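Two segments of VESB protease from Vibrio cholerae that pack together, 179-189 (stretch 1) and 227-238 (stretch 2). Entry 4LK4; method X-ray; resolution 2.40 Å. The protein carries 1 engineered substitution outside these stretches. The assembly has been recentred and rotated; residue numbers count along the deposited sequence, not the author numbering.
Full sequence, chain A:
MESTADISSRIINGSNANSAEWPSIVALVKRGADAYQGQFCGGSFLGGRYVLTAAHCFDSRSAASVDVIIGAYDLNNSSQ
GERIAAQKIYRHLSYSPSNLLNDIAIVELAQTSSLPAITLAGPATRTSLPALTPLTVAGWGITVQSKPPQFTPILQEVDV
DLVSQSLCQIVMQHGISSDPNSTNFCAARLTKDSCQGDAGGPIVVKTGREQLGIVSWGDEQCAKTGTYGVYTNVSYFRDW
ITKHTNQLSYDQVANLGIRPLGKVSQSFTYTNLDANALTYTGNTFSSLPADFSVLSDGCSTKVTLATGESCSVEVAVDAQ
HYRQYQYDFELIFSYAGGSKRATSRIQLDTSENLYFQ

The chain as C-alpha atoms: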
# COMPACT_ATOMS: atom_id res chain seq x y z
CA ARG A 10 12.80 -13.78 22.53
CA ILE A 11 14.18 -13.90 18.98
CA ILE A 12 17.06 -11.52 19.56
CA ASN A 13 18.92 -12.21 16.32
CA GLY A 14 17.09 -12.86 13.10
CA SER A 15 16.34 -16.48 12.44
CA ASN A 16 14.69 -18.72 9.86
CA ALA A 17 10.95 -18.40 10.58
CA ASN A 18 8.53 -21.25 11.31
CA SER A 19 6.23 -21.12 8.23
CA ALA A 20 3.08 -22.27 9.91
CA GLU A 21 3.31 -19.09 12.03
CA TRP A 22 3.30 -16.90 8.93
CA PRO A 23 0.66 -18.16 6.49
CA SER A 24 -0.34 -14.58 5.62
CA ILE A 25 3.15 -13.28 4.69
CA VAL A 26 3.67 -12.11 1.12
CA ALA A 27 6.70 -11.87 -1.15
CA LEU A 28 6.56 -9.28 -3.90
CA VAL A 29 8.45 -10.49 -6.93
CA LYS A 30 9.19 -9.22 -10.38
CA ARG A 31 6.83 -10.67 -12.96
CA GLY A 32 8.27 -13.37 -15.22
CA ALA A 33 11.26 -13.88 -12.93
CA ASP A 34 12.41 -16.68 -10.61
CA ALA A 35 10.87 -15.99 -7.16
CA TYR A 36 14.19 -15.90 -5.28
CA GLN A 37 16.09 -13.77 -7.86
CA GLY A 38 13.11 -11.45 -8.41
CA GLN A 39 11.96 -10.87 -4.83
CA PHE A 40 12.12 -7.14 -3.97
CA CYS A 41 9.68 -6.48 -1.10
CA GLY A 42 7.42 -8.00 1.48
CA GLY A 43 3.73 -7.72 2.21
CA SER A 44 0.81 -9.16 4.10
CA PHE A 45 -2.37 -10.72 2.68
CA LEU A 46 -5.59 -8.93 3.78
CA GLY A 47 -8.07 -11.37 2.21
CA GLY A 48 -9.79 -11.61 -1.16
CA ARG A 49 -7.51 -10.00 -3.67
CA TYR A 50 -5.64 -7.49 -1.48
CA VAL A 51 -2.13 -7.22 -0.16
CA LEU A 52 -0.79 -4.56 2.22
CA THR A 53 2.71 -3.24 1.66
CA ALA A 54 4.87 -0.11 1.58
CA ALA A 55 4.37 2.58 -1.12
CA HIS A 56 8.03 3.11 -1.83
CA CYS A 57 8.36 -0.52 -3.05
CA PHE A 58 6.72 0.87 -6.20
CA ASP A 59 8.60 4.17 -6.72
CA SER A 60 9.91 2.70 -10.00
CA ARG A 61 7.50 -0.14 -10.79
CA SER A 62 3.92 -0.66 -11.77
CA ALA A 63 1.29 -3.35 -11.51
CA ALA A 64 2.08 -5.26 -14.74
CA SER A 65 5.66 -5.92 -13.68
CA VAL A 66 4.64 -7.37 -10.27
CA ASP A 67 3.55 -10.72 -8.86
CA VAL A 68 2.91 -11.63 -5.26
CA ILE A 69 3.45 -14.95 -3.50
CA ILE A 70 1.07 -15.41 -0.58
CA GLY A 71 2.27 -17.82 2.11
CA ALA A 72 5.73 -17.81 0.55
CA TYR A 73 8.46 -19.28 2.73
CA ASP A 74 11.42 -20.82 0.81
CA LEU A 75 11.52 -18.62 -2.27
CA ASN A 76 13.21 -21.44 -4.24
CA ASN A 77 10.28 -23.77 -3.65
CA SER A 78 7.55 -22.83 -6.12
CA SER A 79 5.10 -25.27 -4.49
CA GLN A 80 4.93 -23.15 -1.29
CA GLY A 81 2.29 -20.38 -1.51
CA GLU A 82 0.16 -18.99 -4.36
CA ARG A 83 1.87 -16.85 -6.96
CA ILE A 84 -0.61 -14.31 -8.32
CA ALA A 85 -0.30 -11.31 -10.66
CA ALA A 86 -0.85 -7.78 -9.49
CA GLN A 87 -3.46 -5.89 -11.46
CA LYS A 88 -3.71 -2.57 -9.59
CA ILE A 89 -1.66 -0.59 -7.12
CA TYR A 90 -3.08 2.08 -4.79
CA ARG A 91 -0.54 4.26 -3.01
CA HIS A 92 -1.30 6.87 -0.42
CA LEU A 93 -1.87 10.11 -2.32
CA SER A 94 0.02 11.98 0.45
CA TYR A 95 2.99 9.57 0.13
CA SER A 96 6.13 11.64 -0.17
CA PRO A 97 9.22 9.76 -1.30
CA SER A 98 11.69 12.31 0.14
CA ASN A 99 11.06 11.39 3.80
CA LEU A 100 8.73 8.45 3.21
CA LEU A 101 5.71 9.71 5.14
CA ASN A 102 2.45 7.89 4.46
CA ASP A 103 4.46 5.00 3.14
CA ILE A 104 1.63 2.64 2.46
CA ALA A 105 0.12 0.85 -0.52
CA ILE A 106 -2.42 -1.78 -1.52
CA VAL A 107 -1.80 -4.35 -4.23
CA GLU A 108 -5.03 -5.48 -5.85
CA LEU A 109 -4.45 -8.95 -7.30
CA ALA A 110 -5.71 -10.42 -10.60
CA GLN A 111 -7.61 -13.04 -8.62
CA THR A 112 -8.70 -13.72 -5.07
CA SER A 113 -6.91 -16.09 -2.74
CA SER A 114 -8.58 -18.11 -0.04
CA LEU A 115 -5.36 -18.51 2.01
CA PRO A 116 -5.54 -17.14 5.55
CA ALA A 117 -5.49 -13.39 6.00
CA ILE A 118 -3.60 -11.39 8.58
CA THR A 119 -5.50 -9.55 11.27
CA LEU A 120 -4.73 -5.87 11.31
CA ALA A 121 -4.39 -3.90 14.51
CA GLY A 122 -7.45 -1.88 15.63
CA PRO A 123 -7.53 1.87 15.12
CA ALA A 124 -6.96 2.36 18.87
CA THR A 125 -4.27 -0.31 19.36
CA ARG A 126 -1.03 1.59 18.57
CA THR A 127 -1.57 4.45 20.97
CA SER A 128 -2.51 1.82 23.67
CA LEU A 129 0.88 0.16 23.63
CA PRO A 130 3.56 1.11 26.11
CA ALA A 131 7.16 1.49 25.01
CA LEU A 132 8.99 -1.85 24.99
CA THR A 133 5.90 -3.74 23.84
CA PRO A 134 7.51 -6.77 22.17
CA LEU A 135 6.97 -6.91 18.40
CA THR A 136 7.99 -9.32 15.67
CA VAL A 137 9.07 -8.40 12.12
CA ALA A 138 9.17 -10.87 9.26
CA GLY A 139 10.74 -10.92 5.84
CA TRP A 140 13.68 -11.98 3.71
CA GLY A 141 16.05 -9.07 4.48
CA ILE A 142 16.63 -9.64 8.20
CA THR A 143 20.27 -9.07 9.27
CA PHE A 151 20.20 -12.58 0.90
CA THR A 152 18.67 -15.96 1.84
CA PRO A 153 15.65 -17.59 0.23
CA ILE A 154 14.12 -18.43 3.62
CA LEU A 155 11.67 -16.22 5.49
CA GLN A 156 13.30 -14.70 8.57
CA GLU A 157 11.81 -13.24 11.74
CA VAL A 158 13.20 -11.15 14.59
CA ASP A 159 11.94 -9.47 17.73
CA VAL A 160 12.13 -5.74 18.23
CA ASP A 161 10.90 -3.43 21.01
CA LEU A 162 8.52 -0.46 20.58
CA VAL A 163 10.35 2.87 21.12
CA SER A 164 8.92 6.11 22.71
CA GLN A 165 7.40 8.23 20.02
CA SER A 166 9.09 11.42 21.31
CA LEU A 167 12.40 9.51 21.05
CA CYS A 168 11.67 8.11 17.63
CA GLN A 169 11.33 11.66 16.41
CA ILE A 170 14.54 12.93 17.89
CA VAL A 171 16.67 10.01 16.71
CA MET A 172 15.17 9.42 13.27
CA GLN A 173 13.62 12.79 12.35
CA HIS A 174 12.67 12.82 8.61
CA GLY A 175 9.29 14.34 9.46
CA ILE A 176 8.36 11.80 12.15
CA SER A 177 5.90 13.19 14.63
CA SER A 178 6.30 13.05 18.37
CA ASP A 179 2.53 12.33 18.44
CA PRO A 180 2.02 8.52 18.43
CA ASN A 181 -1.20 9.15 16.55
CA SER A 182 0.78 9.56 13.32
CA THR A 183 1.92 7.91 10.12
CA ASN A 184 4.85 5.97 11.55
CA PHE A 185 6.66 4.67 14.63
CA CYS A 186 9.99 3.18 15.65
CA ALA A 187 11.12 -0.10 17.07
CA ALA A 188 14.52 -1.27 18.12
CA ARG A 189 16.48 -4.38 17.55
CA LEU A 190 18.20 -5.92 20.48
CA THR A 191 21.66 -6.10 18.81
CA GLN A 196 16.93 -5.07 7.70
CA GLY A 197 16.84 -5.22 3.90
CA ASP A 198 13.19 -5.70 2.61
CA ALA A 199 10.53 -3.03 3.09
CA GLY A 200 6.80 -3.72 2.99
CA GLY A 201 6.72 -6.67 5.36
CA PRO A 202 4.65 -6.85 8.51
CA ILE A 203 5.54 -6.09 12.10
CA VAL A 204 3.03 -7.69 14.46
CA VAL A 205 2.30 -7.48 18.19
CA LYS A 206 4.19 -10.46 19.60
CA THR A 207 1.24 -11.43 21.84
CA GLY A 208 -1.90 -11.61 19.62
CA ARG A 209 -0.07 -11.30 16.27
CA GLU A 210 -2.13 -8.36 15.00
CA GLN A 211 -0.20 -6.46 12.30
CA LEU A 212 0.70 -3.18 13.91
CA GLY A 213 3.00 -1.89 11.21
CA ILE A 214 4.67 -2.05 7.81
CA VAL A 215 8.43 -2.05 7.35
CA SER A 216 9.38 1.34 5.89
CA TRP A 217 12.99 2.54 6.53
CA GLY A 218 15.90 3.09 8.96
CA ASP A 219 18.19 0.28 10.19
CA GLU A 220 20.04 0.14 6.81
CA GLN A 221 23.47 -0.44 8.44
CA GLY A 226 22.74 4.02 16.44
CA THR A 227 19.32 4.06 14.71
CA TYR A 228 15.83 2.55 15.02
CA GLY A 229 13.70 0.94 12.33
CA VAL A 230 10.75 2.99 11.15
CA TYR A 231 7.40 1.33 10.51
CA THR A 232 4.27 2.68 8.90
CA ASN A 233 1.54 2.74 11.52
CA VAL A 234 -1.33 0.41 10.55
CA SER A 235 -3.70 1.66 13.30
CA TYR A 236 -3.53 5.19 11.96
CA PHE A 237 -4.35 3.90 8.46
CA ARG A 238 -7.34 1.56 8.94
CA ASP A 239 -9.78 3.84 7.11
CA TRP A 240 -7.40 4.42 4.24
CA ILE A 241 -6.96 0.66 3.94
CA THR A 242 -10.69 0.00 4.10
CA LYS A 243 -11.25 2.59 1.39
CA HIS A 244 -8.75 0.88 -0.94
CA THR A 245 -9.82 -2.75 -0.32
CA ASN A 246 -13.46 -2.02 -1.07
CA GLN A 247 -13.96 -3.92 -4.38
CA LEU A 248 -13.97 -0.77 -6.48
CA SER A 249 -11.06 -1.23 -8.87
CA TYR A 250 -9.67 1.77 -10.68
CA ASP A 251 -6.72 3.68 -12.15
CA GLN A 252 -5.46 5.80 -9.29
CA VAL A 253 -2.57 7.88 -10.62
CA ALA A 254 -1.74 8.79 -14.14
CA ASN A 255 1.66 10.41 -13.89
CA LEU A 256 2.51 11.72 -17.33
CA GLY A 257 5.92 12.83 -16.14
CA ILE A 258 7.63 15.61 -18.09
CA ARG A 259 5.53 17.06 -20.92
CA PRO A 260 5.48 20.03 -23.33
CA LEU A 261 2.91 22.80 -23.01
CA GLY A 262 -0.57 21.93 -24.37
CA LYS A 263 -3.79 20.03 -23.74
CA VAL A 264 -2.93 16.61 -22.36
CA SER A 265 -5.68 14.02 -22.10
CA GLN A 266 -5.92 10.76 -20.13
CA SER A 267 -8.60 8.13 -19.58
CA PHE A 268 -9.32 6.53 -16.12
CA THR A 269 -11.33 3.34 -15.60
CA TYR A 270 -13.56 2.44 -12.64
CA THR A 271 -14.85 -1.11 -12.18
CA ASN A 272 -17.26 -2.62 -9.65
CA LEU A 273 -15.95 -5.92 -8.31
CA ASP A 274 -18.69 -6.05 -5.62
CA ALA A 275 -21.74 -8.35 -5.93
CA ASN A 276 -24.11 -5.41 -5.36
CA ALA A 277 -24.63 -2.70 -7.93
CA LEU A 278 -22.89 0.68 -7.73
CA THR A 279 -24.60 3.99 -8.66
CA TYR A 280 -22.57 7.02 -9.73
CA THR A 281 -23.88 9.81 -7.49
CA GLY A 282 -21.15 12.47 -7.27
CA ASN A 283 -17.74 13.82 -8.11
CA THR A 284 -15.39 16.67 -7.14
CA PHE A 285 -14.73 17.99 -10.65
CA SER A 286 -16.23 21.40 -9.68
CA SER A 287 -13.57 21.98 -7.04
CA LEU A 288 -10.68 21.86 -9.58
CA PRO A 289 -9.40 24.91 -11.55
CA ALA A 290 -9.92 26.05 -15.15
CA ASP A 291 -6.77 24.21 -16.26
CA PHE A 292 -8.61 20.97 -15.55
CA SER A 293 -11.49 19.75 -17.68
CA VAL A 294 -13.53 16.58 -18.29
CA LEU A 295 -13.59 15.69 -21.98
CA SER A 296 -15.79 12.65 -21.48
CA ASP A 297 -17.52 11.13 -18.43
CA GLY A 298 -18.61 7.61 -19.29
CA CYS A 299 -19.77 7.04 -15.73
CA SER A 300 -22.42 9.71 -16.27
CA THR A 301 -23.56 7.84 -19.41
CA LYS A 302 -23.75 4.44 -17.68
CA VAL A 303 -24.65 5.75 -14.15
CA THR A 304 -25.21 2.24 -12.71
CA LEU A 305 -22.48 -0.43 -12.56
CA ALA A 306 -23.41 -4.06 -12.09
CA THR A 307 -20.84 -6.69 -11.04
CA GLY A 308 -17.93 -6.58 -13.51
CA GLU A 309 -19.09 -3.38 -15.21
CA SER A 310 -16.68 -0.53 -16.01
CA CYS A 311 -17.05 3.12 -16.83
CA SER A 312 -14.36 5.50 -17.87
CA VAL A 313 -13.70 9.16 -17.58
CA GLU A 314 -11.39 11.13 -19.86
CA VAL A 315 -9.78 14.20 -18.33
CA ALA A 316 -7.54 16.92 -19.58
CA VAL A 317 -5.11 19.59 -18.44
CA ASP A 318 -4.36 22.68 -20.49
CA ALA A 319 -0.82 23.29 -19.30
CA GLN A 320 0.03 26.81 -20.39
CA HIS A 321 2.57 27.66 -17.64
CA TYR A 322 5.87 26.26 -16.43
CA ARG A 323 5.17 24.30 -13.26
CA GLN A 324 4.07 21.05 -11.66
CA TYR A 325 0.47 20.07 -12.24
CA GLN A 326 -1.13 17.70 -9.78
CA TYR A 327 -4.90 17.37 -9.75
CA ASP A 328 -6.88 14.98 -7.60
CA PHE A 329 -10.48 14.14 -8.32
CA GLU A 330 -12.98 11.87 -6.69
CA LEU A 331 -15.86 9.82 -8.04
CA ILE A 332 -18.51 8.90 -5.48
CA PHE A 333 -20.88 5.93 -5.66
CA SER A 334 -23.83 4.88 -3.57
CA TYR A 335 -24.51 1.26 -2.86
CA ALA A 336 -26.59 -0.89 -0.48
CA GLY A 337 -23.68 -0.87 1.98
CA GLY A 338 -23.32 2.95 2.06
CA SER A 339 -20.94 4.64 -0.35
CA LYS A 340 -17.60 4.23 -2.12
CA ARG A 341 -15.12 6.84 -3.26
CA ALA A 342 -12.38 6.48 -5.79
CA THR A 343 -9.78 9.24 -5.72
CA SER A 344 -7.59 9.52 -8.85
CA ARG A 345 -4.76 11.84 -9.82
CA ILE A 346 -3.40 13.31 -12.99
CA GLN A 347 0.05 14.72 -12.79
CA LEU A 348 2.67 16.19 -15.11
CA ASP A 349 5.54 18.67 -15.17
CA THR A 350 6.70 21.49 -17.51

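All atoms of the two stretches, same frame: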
# COMPACT_ATOMS: atom_id res chain seq x y z
N ASP A 179 3.87 12.82 18.15
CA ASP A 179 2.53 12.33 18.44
C ASP A 179 2.46 10.89 17.92
O ASP A 179 2.69 10.66 16.74
CB ASP A 179 1.50 13.21 17.75
CG ASP A 179 0.06 12.85 18.09
OD1 ASP A 179 -0.16 11.72 18.53
OD2 ASP A 179 -0.86 13.71 17.92
N PRO A 180 2.16 9.92 18.81
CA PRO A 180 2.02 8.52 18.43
C PRO A 180 0.87 8.30 17.43
O PRO A 180 0.85 7.30 16.70
CB PRO A 180 1.68 7.82 19.75
CG PRO A 180 2.07 8.77 20.83
CD PRO A 180 1.89 10.12 20.25
N ASN A 181 -0.09 9.21 17.45
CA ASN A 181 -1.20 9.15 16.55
C ASN A 181 -0.74 9.77 15.23
O ASN A 181 -1.21 10.82 14.84
CB ASN A 181 -2.40 9.89 17.14
CG ASN A 181 -3.57 9.92 16.19
OD1 ASN A 181 -3.79 8.98 15.44
ND2 ASN A 181 -4.31 11.02 16.20
N SER A 182 0.19 9.09 14.57
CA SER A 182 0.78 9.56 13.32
C SER A 182 1.17 8.39 12.41
O SER A 182 1.10 7.21 12.79
CB SER A 182 2.03 10.42 13.60
OG SER A 182 2.97 9.70 14.40
N THR A 183 1.62 8.78 11.22
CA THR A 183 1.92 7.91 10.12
C THR A 183 2.94 6.80 10.40
O THR A 183 2.91 5.78 9.71
CB THR A 183 2.47 8.75 8.93
OG1 THR A 183 2.69 7.88 7.81
CG2 THR A 183 3.79 9.43 9.26
N ASN A 184 3.87 7.00 11.32
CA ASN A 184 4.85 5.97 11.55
C ASN A 184 5.41 5.97 12.95
O ASN A 184 5.22 6.93 13.71
CB ASN A 184 5.96 6.00 10.50
CG ASN A 184 6.68 7.34 10.42
OD1 ASN A 184 6.63 8.16 11.33
ND2 ASN A 184 7.40 7.54 9.33
N PHE A 185 6.03 4.85 13.31
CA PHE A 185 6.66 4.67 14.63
C PHE A 185 7.97 3.90 14.49
O PHE A 185 8.29 3.38 13.41
CB PHE A 185 5.72 3.92 15.59
CG PHE A 185 5.46 2.49 15.19
CD1 PHE A 185 6.30 1.47 15.59
CD2 PHE A 185 4.35 2.16 14.43
CE1 PHE A 185 6.02 0.16 15.25
CE2 PHE A 185 4.10 0.87 14.05
CZ PHE A 185 4.93 -0.14 14.47
N CYS A 186 8.69 3.79 15.60
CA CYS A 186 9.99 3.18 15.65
C CYS A 186 9.99 1.96 16.54
O CYS A 186 9.26 1.88 17.51
CB CYS A 186 10.99 4.15 16.29
SG CYS A 186 11.49 5.52 15.25
N ALA A 187 10.89 1.04 16.23
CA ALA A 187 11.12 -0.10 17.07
C ALA A 187 12.56 -0.48 16.95
O ALA A 187 13.18 -0.31 15.90
CB ALA A 187 10.24 -1.24 16.64
N ALA A 188 13.09 -1.03 18.02
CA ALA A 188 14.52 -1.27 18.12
C ALA A 188 14.85 -2.72 18.18
O ALA A 188 14.21 -3.50 18.90
CB ALA A 188 15.07 -0.57 19.35
N ARG A 189 15.88 -3.07 17.44
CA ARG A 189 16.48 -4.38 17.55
C ARG A 189 17.35 -4.50 18.76
O ARG A 189 17.82 -3.51 19.29
CB ARG A 189 17.23 -4.71 16.30
CG ARG A 189 16.15 -5.12 15.32
CD ARG A 189 16.65 -5.31 13.95
NE ARG A 189 17.56 -6.44 13.88
CZ ARG A 189 17.76 -7.11 12.78
NH1 ARG A 189 17.05 -6.75 11.69
NH2 ARG A 189 18.64 -8.12 12.76
N THR A 227 20.64 3.71 15.25
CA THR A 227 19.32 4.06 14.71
C THR A 227 18.24 2.98 15.04
O THR A 227 18.55 1.81 15.38
CB THR A 227 19.37 4.17 13.17
OG1 THR A 227 19.67 2.87 12.61
CG2 THR A 227 20.44 5.22 12.68
N TYR A 228 16.99 3.40 14.93
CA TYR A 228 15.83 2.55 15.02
C TYR A 228 15.33 2.20 13.62
O TYR A 228 15.70 2.84 12.65
CB TYR A 228 14.70 3.30 15.72
CG TYR A 228 15.06 3.92 17.05
CD1 TYR A 228 15.76 3.18 18.02
CD2 TYR A 228 14.67 5.21 17.36
CE1 TYR A 228 16.08 3.74 19.24
CE2 TYR A 228 15.00 5.78 18.58
CZ TYR A 228 15.70 5.04 19.52
OH TYR A 228 16.02 5.61 20.73
N GLY A 229 14.43 1.22 13.54
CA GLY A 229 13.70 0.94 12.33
C GLY A 229 12.41 1.72 12.40
O GLY A 229 11.84 1.90 13.48
N VAL A 230 11.95 2.20 11.24
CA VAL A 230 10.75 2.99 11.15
C VAL A 230 9.67 2.22 10.40
O VAL A 230 9.92 1.67 9.33
CB VAL A 230 11.07 4.29 10.45
CG1 VAL A 230 9.81 5.10 10.24
CG2 VAL A 230 12.09 5.06 11.26
N TYR A 231 8.48 2.20 10.97
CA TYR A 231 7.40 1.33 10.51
C TYR A 231 6.15 2.16 10.30
O TYR A 231 5.77 2.96 11.16
CB TYR A 231 7.12 0.24 11.55
CG TYR A 231 8.33 -0.61 11.85
CD1 TYR A 231 9.28 -0.21 12.77
CD2 TYR A 231 8.53 -1.80 11.18
CE1 TYR A 231 10.41 -0.96 13.00
CE2 TYR A 231 9.64 -2.58 11.41
CZ TYR A 231 10.57 -2.16 12.31
OH TYR A 231 11.64 -2.98 12.53
N THR A 232 5.51 2.00 9.15
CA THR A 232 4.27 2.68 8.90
C THR A 232 3.27 2.13 9.90
O THR A 232 3.25 0.93 10.19
CB THR A 232 3.80 2.47 7.47
OG1 THR A 232 4.78 3.02 6.57
CG2 THR A 232 2.48 3.17 7.23
N ASN A 233 2.47 3.03 10.46
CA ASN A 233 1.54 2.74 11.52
C ASN A 233 0.16 2.26 11.01
O ASN A 233 -0.66 3.05 10.57
CB ASN A 233 1.40 4.02 12.33
CG ASN A 233 0.40 3.90 13.45
OD1 ASN A 233 -0.32 2.89 13.59
ND2 ASN A 233 0.34 4.94 14.28
N VAL A 234 -0.10 0.95 11.09
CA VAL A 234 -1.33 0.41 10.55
C VAL A 234 -2.59 0.92 11.26
O VAL A 234 -3.64 1.12 10.61
CB VAL A 234 -1.30 -1.12 10.54
CG1 VAL A 234 -2.68 -1.73 10.31
CG2 VAL A 234 -0.37 -1.60 9.45
N SER A 235 -2.52 1.15 12.57
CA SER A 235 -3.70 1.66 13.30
C SER A 235 -4.18 2.98 12.72
O SER A 235 -5.37 3.18 12.52
CB SER A 235 -3.39 1.88 14.75
OG SER A 235 -3.31 0.64 15.39
N TYR A 236 -3.24 3.86 12.42
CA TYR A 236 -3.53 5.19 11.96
C TYR A 236 -4.14 5.14 10.57
O TYR A 236 -4.72 6.12 10.12
CB TYR A 236 -2.22 6.00 11.98
CG TYR A 236 -2.27 7.42 11.47
CD1 TYR A 236 -2.66 8.47 12.29
CD2 TYR A 236 -1.90 7.71 10.19
CE1 TYR A 236 -2.71 9.78 11.83
CE2 TYR A 236 -1.94 9.02 9.71
CZ TYR A 236 -2.34 10.04 10.54
OH TYR A 236 -2.37 11.32 10.08
N PHE A 237 -3.97 4.01 9.87
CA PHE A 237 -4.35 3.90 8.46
C PHE A 237 -5.53 2.97 8.13
O PHE A 237 -5.81 2.72 6.96
CB PHE A 237 -3.11 3.55 7.60
CG PHE A 237 -2.23 4.75 7.26
CD1 PHE A 237 -2.76 5.86 6.61
CD2 PHE A 237 -0.89 4.77 7.61
CE1 PHE A 237 -1.96 6.95 6.31
CE2 PHE A 237 -0.10 5.86 7.34
CZ PHE A 237 -0.63 6.96 6.68
N ARG A 238 -6.26 2.51 9.15
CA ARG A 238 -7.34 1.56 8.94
C ARG A 238 -8.40 2.04 7.94
O ARG A 238 -8.82 1.26 7.08
CB ARG A 238 -7.98 1.20 10.27
CG ARG A 238 -7.03 0.48 11.23
CD ARG A 238 -6.50 -0.78 10.60
NE ARG A 238 -7.60 -1.57 10.06
CZ ARG A 238 -8.31 -2.45 10.75
NH1 ARG A 238 -8.03 -2.71 12.02
NH2 ARG A 238 -9.31 -3.09 10.16
O HOH W 1 3.00 6.12 15.38
O HOH W 2 -2.59 5.72 15.76
O HOH W 3 4.83 5.77 6.89
O HOH W 4 13.51 -2.34 13.96

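The apolar centre of the contact is the pairing of Phe185 with Tyr231, neighbours on one face where the strand that begins at Asn184 pairs antiparallel with strand 229-233. Phe185 (chi1 p) lays one face of its ring over the Tyr231 side chain: Phe185 CZ lies 3.7 Å from Tyr231 CB, and that CB sits almost above the ring centroid in a CH-pi contact. The two ring planes are nearly parallel, at 22°, but slid apart with centroids 5.7 Å from each other, so the rings barely overlap. Tyr231 (chi1 m) runs along the same face to meet the small Ala187, with Tyr231 CE1 3.7 Å from Ala187 CB. Gly229, paired with Ala187, leaves room for the tyrosine: a CB there would lie 3.0 Å from Tyr231 OH. That hydroxyl donates to water 4 (Tyr231 OH to water O 2.4 Å), which in turn donates to Ala187 O (water O to Ala187 O 2.8 Å), so the polar tip of a buried ring is satisfied.

The other face carries Cys186 and Val230, whose SG and CG2 are 4.1 Å apart. Cys186 SG, covalently bonded elsewhere in the structure, also touches Tyr228 CD2 at 3.8 Å, and the same tyrosine ring reaches Ala188, with CD1 4.0 Å from Ala188 CB.

Backbone bonds fix this register. Phe185 N donates to Tyr231 O (2.9 Å) and Tyr231 N to Phe185 O (2.7 Å); Ala187 N donates to Gly229 O (3.0 Å) and Gly229 N to Ala187 O (3.1 Å). Between these pairs, Cys186 CA approaches Gly229 O at 3.1 Å and Val230 CA approaches Phe185 O at 3.4 Å, both as CA-H...O contacts.

Toward the polar edge, Asn233 joins the strand to the preceding loop. Its backbone N donates to Thr183 O (2.9 Å), while its side chain, directed toward stretch 1 with chi1 t, donates from ND2 to Ser182 O (2.8 Å). An amide suits this place because it can also accept: Asn233 OD1 receives a weak bond from Tyr236 N (3.3 Å), tying the turn after the strand to the same residue. Tyr236 then covers the loop, one ring face over Ser182 C and Thr183 N, its edge meeting Asn181 OD1 (3.4 Å from Tyr236 CD1). The loop is braced internally by Ser182 OG donating to Asp179 O (2.5 Å) and Asn181 N to Asp179 OD1 (2.7 Å). Water 3 bridges the threonines, its O 3.1 Å from Thr183 OG1 and 2.8 Å from Thr232 OG1. Altogether 773 Å² is buried, summed over both sides.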